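Local coordinates for fatty acid-binding protein TM_1468 (Thermotoga maritima, PDB 1VPV), which binds long-chain fatty acids such as palmitate and may take part in lipid transport or fatty acid metabolism, at residues Val128-Ala133 with Glu163-Lys168; Ile213-Val218 with Ile229-Glu234. All coordinates share one frame; numbering follows the deposited sequence.

Contact 1: Val128-Ala133 with Glu163-Lys168; sequences VDTLLA and ERMKNK
Met165, a selenomethionine in this crystal, reaches from the last turn of helix 154-166 to strand 125-129 and the residues after it, and lays its methyl against Thr130 and Val128. CB leaves the helix in the direction of the strand, and CG stands opposite the carbonyl carbon, beside the backbone N (chi1 -84°). CB and CG serve as the arm; beyond CG the chain stays extended, which carries the terminal atoms across to a backbone whose nearest CA, that of Thr130, is 7.8 Å from the CA of Met165. SE arrives beside Val128, 4.4 Å from its CG1. The closest touch is made by CE, which lies 3.9 Å from Thr130 CG2 and 4.0 Å from Thr130 CA, and Val128 CG1 lies 4.2 Å from Met165 CE. The methyl thus rests on the alpha carbon and methyl branch of Thr130, while the hydroxyl branch is engaged in the chain turn: OG1 accepts from Leu132 N at 3.1 Å, an ST turn, and also bonds to Thr102 O. One residue earlier, Asp129 OD1 accepts from Leu131 N at 3.2 Å, an Asx turn in which the donor N sits above the carboxylate plane, 51° out of it; Asp129 OD2 bonds to Ser105 OG. The two overlapping turns tie side-chain oxygens to the backbone on which the Met165 methyl rests. Just past Met165 the helix closes with a Schellman motif at Lys168, whose N bonds to Met165 O. The contact is small and apolar, joining this helix end to strand 125-129 beside its parallel neighbour 97-102; Met165 also touches Pro140 of helix 138-149 and Phe170 of strand 170-176.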
loop_
_atom_site.group_PDB
_atom_site.type_symbol
_atom_site.label_atom_id
_atom_site.label_comp_id
_atom_site.label_asym_id
_atom_site.label_seq_id
_atom_site.Cartn_x
_atom_site.Cartn_y
_atom_site.Cartn_z
ATOM N N VAL A 128 12.903 -2.767 5.224
ATOM C CA VAL A 128 12.062 -3.952 5.204
ATOM C C VAL A 128 11.297 -4.043 3.894
ATOM O O VAL A 128 10.538 -3.101 3.521
ATOM C CB VAL A 128 11.062 -3.946 6.371
ATOM C CG1 VAL A 128 10.150 -5.174 6.319
ATOM C CG2 VAL A 128 11.814 -3.945 7.662
ATOM N N ASP A 129 11.550 -5.147 3.185
ATOM C CA ASP A 129 10.794 -5.565 1.997
ATOM C C ASP A 129 9.448 -6.139 2.447
ATOM O O ASP A 129 9.370 -7.312 2.754
ATOM C CB ASP A 129 11.563 -6.645 1.192
ATOM C CG ASP A 129 10.853 -7.011 -0.158
ATOM O OD1 ASP A 129 9.776 -6.441 -0.443
ATOM O OD2 ASP A 129 11.369 -7.851 -0.949
ATOM N N THR A 130 8.386 -5.339 2.440
ATOM C CA THR A 130 7.105 -5.797 2.952
ATOM C C THR A 130 6.446 -6.884 2.114
ATOM O O THR A 130 5.503 -7.498 2.590
ATOM C CB THR A 130 6.060 -4.676 3.002
ATOM O OG1 THR A 130 5.860 -4.182 1.684
ATOM C CG2 THR A 130 6.504 -3.571 3.897
ATOM N N LEU A 131 6.874 -7.063 0.856
ATOM C CA LEU A 131 6.163 -7.946 -0.095
ATOM C C LEU A 131 4.679 -7.545 -0.243
ATOM O O LEU A 131 3.821 -8.368 -0.535
ATOM C CB LEU A 131 6.291 -9.433 0.284
ATOM C CG LEU A 131 7.733 -9.956 0.443
ATOM C CD1 LEU A 131 7.721 -11.415 0.883
ATOM C CD2 LEU A 131 8.619 -9.811 -0.833
ATOM N N LEU A 132 4.381 -6.271 -0.048
ATOM C CA LEU A 132 3.033 -5.801 -0.231
ATOM C C LEU A 132 3.039 -4.530 -1.033
ATOM O O LEU A 132 4.030 -4.207 -1.709
ATOM C CB LEU A 132 2.343 -5.628 1.112
ATOM C CG LEU A 132 2.235 -6.939 1.918
ATOM C CD1 LEU A 132 1.966 -6.598 3.352
ATOM C CD2 LEU A 132 1.189 -7.877 1.353
ATOM N N ALA A 133 1.889 -3.870 -1.039
ATOM C CA ALA A 133 1.739 -2.592 -1.691
ATOM C C ALA A 133 0.450 -1.948 -1.194
ATOM O O ALA A 133 -0.399 -2.647 -0.622
ATOM C CB ALA A 133 1.718 -2.765 -3.162
ATOM N N GLU A 163 7.780 -12.473 11.659
ATOM C CA GLU A 163 6.892 -13.545 12.070
ATOM C C GLU A 163 5.475 -13.309 11.561
ATOM O O GLU A 163 4.841 -14.210 11.050
ATOM C CB GLU A 163 6.826 -13.676 13.584
ATOM C CG GLU A 163 8.083 -14.130 14.232
ATOM C CD GLU A 163 8.156 -13.736 15.706
ATOM O OE1 GLU A 163 7.119 -13.884 16.418
ATOM O OE2 GLU A 163 9.247 -13.279 16.135
ATOM N N ARG A 164 4.968 -12.099 11.723
ATOM C CA ARG A 164 3.603 -11.819 11.336
ATOM C C ARG A 164 3.367 -11.829 9.831
ATOM O O ARG A 164 2.371 -12.415 9.372
ATOM C CB ARG A 164 3.110 -10.550 12.025
ATOM C CG ARG A 164 2.928 -10.849 13.519
ATOM C CD ARG A 164 2.202 -9.819 14.267
ATOM N NE ARG A 164 0.867 -9.633 13.736
ATOM C CZ ARG A 164 0.125 -8.553 13.941
ATOM N NH1 ARG A 164 0.563 -7.550 14.699
ATOM N NH2 ARG A 164 -1.073 -8.503 13.401
HETATM N N MSE A 165 4.298 -11.252 9.072
HETATM C CA MSE A 165 4.306 -11.372 7.618
HETATM C C MSE A 165 4.352 -12.816 7.193
HETATM O O MSE A 165 3.644 -13.195 6.286
HETATM C CB MSE A 165 5.486 -10.636 6.997
HETATM C CG MSE A 165 5.215 -9.146 6.796
HETATM SE SE MSE A 165 6.885 -8.056 6.614
HETATM C CE MSE A 165 6.108 -6.140 6.832
ATOM N N LYS A 166 5.180 -13.629 7.836
ATOM C CA LYS A 166 5.261 -15.026 7.444
ATOM C C LYS A 166 4.007 -15.840 7.806
ATOM O O LYS A 166 3.722 -16.848 7.150
ATOM C CB LYS A 166 6.528 -15.690 7.976
ATOM C CG LYS A 166 7.704 -15.380 7.068
ATOM C CD LYS A 166 9.022 -15.853 7.650
ATOM C CE LYS A 166 10.201 -15.329 6.819
ATOM N NZ LYS A 166 11.480 -15.709 7.478
ATOM N N ASN A 167 3.286 -15.411 8.839
ATOM C CA ASN A 167 1.936 -15.897 9.118
ATOM C C ASN A 167 0.865 -15.261 8.214
ATOM O O ASN A 167 -0.309 -15.574 8.341
ATOM C CB ASN A 167 1.572 -15.637 10.586
ATOM C CG ASN A 167 1.893 -16.804 11.489
ATOM O OD1 ASN A 167 1.397 -17.925 11.296
ATOM N ND2 ASN A 167 2.703 -16.551 12.500
ATOM N N LYS A 168 1.241 -14.346 7.330
ATOM C CA LYS A 168 0.262 -13.736 6.415
ATOM C C LYS A 168 -0.813 -12.953 7.185
ATOM O O LYS A 168 -2.006 -12.983 6.827
ATOM C CB LYS A 168 -0.417 -14.802 5.509
ATOM C CG LYS A 168 0.507 -15.886 4.882
#

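Contact 2: Ile213-Val218 with Ile229-Glu234; sequences IPYRKV and IEKLRE
Lys231 lies across one face of the Tyr215 ring, its aliphatic chain passing from the phenol end toward the ring centre. CB meets Tyr215 OH at a close 3.2 Å. Bends at chi2 (58°) and chi3 then fold the chain over the ring, so that CE sits 3.7 Å from the Tyr215 centroid and almost on the ring normal, a CH-pi contact. NZ continues past the centre to 4.8 Å from the same centroid, still over the face as a cation-pi partner, and forms a salt bridge with Glu234 OE1 at 2.9 Å. The ring is further set by OH bonding to Ala227 O and by His206, whose ring meets it roughly at a right angle. Tyr215 and Arg216 both face Cys204 of the antiparallel neighbour 201-208, a classic beta bulge. This break in the usual alternation of strand side chains lets two consecutive residues point toward helix 220-232, which directly follows strand 211-219 and folds back over the sheet. A leucine in place of Tyr215 would probably leave Ala227 O without its hydroxyl mate and take away the aromatic face under Lys231 CE and NZ, so that of the partners described here Glu234 alone would hold the lysine tip. Arg216, an extended chain at the solvent-exposed side, reaches Glu230 with its guanidinium edge: NH1 and OE2 form a long salt bridge of 3.6 Å, the two planar groups turned 79° apart. A water joins their other ends, donating to Glu230 OE1 and accepting weakly from Arg216 NH2.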
loop_
_atom_site.group_PDB
_atom_site.type_symbol
_atom_site.label_atom_id
_atom_site.label_comp_id
_atom_site.label_asym_id
_atom_site.label_seq_id
_atom_site.Cartn_x
_atom_site.Cartn_y
_atom_site.Cartn_z
ATOM N N ILE A 213 -1.686 -11.432 -8.099
ATOM C CA ILE A 213 -2.343 -12.613 -8.576
ATOM C C ILE A 213 -3.843 -12.365 -8.778
ATOM O O ILE A 213 -4.591 -12.241 -7.807
ATOM C CB ILE A 213 -2.170 -13.742 -7.573
ATOM C CG1 ILE A 213 -0.708 -13.792 -7.086
ATOM C CG2 ILE A 213 -2.683 -15.100 -8.184
ATOM C CD1 ILE A 213 0.312 -14.184 -8.127
ATOM N N PRO A 214 -4.290 -12.323 -10.040
ATOM C CA PRO A 214 -5.740 -12.298 -10.298
ATOM C C PRO A 214 -6.266 -13.653 -9.920
ATOM O O PRO A 214 -5.643 -14.650 -10.260
ATOM C CB PRO A 214 -5.869 -12.108 -11.822
ATOM C CG PRO A 214 -4.481 -11.986 -12.371
ATOM C CD PRO A 214 -3.481 -12.357 -11.270
ATOM N N TYR A 215 -7.368 -13.716 -9.199
ATOM C CA TYR A 215 -7.890 -15.035 -8.817
ATOM C C TYR A 215 -9.378 -15.255 -9.178
ATOM O O TYR A 215 -9.861 -16.385 -9.129
ATOM C CB TYR A 215 -7.612 -15.265 -7.326
ATOM C CG TYR A 215 -8.425 -14.402 -6.429
ATOM C CD1 TYR A 215 -7.982 -13.151 -6.047
ATOM C CD2 TYR A 215 -9.677 -14.828 -5.982
ATOM C CE1 TYR A 215 -8.741 -12.346 -5.223
ATOM C CE2 TYR A 215 -10.453 -14.030 -5.185
ATOM C CZ TYR A 215 -9.988 -12.804 -4.793
ATOM O OH TYR A 215 -10.759 -12.025 -3.950
ATOM N N ARG A 216 -10.095 -14.198 -9.562
ATOM C CA ARG A 216 -11.506 -14.327 -9.925
ATOM C C ARG A 216 -11.969 -13.199 -10.836
ATOM O O ARG A 216 -11.531 -12.061 -10.703
ATOM C CB ARG A 216 -12.372 -14.332 -8.667
ATOM C CG ARG A 216 -13.542 -15.246 -8.748
ATOM C CD ARG A 216 -14.074 -15.526 -7.388
ATOM N NE ARG A 216 -15.424 -16.068 -7.437
ATOM C CZ ARG A 216 -16.232 -16.191 -6.383
ATOM N NH1 ARG A 216 -15.831 -15.802 -5.178
ATOM N NH2 ARG A 216 -17.457 -16.706 -6.539
ATOM N N LYS A 217 -12.825 -13.542 -11.782
ATOM C CA LYS A 217 -13.539 -12.574 -12.602
ATOM C C LYS A 217 -14.973 -12.740 -12.213
ATOM O O LYS A 217 -15.488 -13.847 -12.210
ATOM C CB LYS A 217 -13.441 -12.878 -14.097
ATOM C CG LYS A 217 -12.027 -13.012 -14.625
ATOM C CD LYS A 217 -11.957 -13.810 -15.972
ATOM C CE LYS A 217 -12.107 -12.870 -17.172
ATOM N NZ LYS A 217 -11.760 -13.532 -18.469
ATOM N N VAL A 218 -15.633 -11.653 -11.881
ATOM C CA VAL A 218 -17.057 -11.704 -11.604
ATOM C C VAL A 218 -17.712 -10.506 -12.317
ATOM O O VAL A 218 -17.011 -9.682 -12.964
ATOM C CB VAL A 218 -17.309 -11.628 -10.101
ATOM C CG1 VAL A 218 -16.536 -12.702 -9.356
ATOM C CG2 VAL A 218 -16.925 -10.253 -9.576
ATOM N N ILE A 229 -13.891 -10.852 0.105
ATOM C CA ILE A 229 -14.105 -11.318 1.436
ATOM C C ILE A 229 -13.977 -12.835 1.467
ATOM O O ILE A 229 -13.447 -13.365 2.431
ATOM C CB ILE A 229 -15.475 -10.839 1.992
ATOM C CG1 ILE A 229 -15.425 -9.323 2.217
ATOM C CG2 ILE A 229 -15.824 -11.555 3.312
ATOM C CD1 ILE A 229 -16.773 -8.691 2.450
ATOM N N GLU A 230 -14.435 -13.518 0.421
ATOM C CA GLU A 230 -14.249 -14.979 0.352
ATOM C C GLU A 230 -12.764 -15.348 0.242
ATOM O O GLU A 230 -12.340 -16.333 0.824
ATOM C CB GLU A 230 -15.083 -15.637 -0.766
ATOM C CG GLU A 230 -16.576 -15.483 -0.552
ATOM C CD GLU A 230 -17.438 -16.241 -1.559
ATOM O OE1 GLU A 230 -17.467 -17.500 -1.503
ATOM O OE2 GLU A 230 -18.125 -15.580 -2.383
ATOM N N LYS A 231 -11.973 -14.551 -0.460
ATOM C CA LYS A 231 -10.538 -14.801 -0.515
ATOM C C LYS A 231 -9.883 -14.665 0.862
ATOM O O LYS A 231 -9.116 -15.529 1.276
ATOM C CB LYS A 231 -9.855 -13.888 -1.538
ATOM C CG LYS A 231 -8.316 -13.817 -1.430
ATOM C CD LYS A 231 -7.601 -15.183 -1.557
ATOM C CE LYS A 231 -7.521 -15.663 -3.000
ATOM N NZ LYS A 231 -7.094 -17.092 -3.134
ATOM N N LEU A 232 -10.189 -13.590 1.572
ATOM C CA LEU A 232 -9.726 -13.425 2.949
ATOM C C LEU A 232 -10.114 -14.618 3.825
ATOM O O LEU A 232 -9.346 -15.052 4.690
ATOM C CB LEU A 232 -10.313 -12.151 3.539
ATOM C CG LEU A 232 -10.113 -11.929 5.038
ATOM C CD1 LEU A 232 -8.650 -11.647 5.320
ATOM C CD2 LEU A 232 -10.967 -10.786 5.538
ATOM N N ARG A 233 -11.318 -15.150 3.596
ATOM C CA ARG A 233 -11.862 -16.199 4.408
ATOM C C ARG A 233 -11.149 -17.544 4.170
ATOM O O ARG A 233 -11.341 -18.493 4.918
ATOM C CB ARG A 233 -13.354 -16.332 4.126
ATOM C CG ARG A 233 -14.111 -17.084 5.198
ATOM C CD ARG A 233 -15.569 -17.333 4.813
ATOM N NE ARG A 233 -16.178 -16.178 4.152
ATOM C CZ ARG A 233 -17.243 -16.241 3.347
ATOM N NH1 ARG A 233 -17.857 -17.406 3.114
ATOM N NH2 ARG A 233 -17.705 -15.126 2.776
ATOM N N GLU A 234 -10.336 -17.629 3.134
ATOM C CA GLU A 234 -9.628 -18.861 2.865
ATOM C C GLU A 234 -8.650 -19.216 3.962
ATOM O O GLU A 234 -8.416 -20.396 4.186
ATOM C CB GLU A 234 -8.925 -18.825 1.510
ATOM C CG GLU A 234 -9.912 -18.928 0.359
ATOM C CD GLU A 234 -9.244 -18.863 -1.008
ATOM O OE1 GLU A 234 -7.990 -18.881 -1.096
ATOM O OE2 GLU A 234 -9.990 -18.798 -2.006
HETATM O O HOH W 1 -18.558 -18.577 -4.257
#

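Contact 1 closes before contact 2 opens along the chain, and their centres lie 19 Å apart, the nearest atoms about 7 Å from each other without touching. They belong to different sheets: strand 125-129 is part of the mixed sheet that also contains strands 15-20 and 97-102, whereas strand 211-219 is an outermost strand of the second. Strand 170-176 of that second sheet links them, since Met165 touches its Phe170 while Tyr215 and Lys231 touch its Ile173. The side chains of Thr130 and Tyr215 each stand about 10 Å from the bound palmitate, too far to touch it.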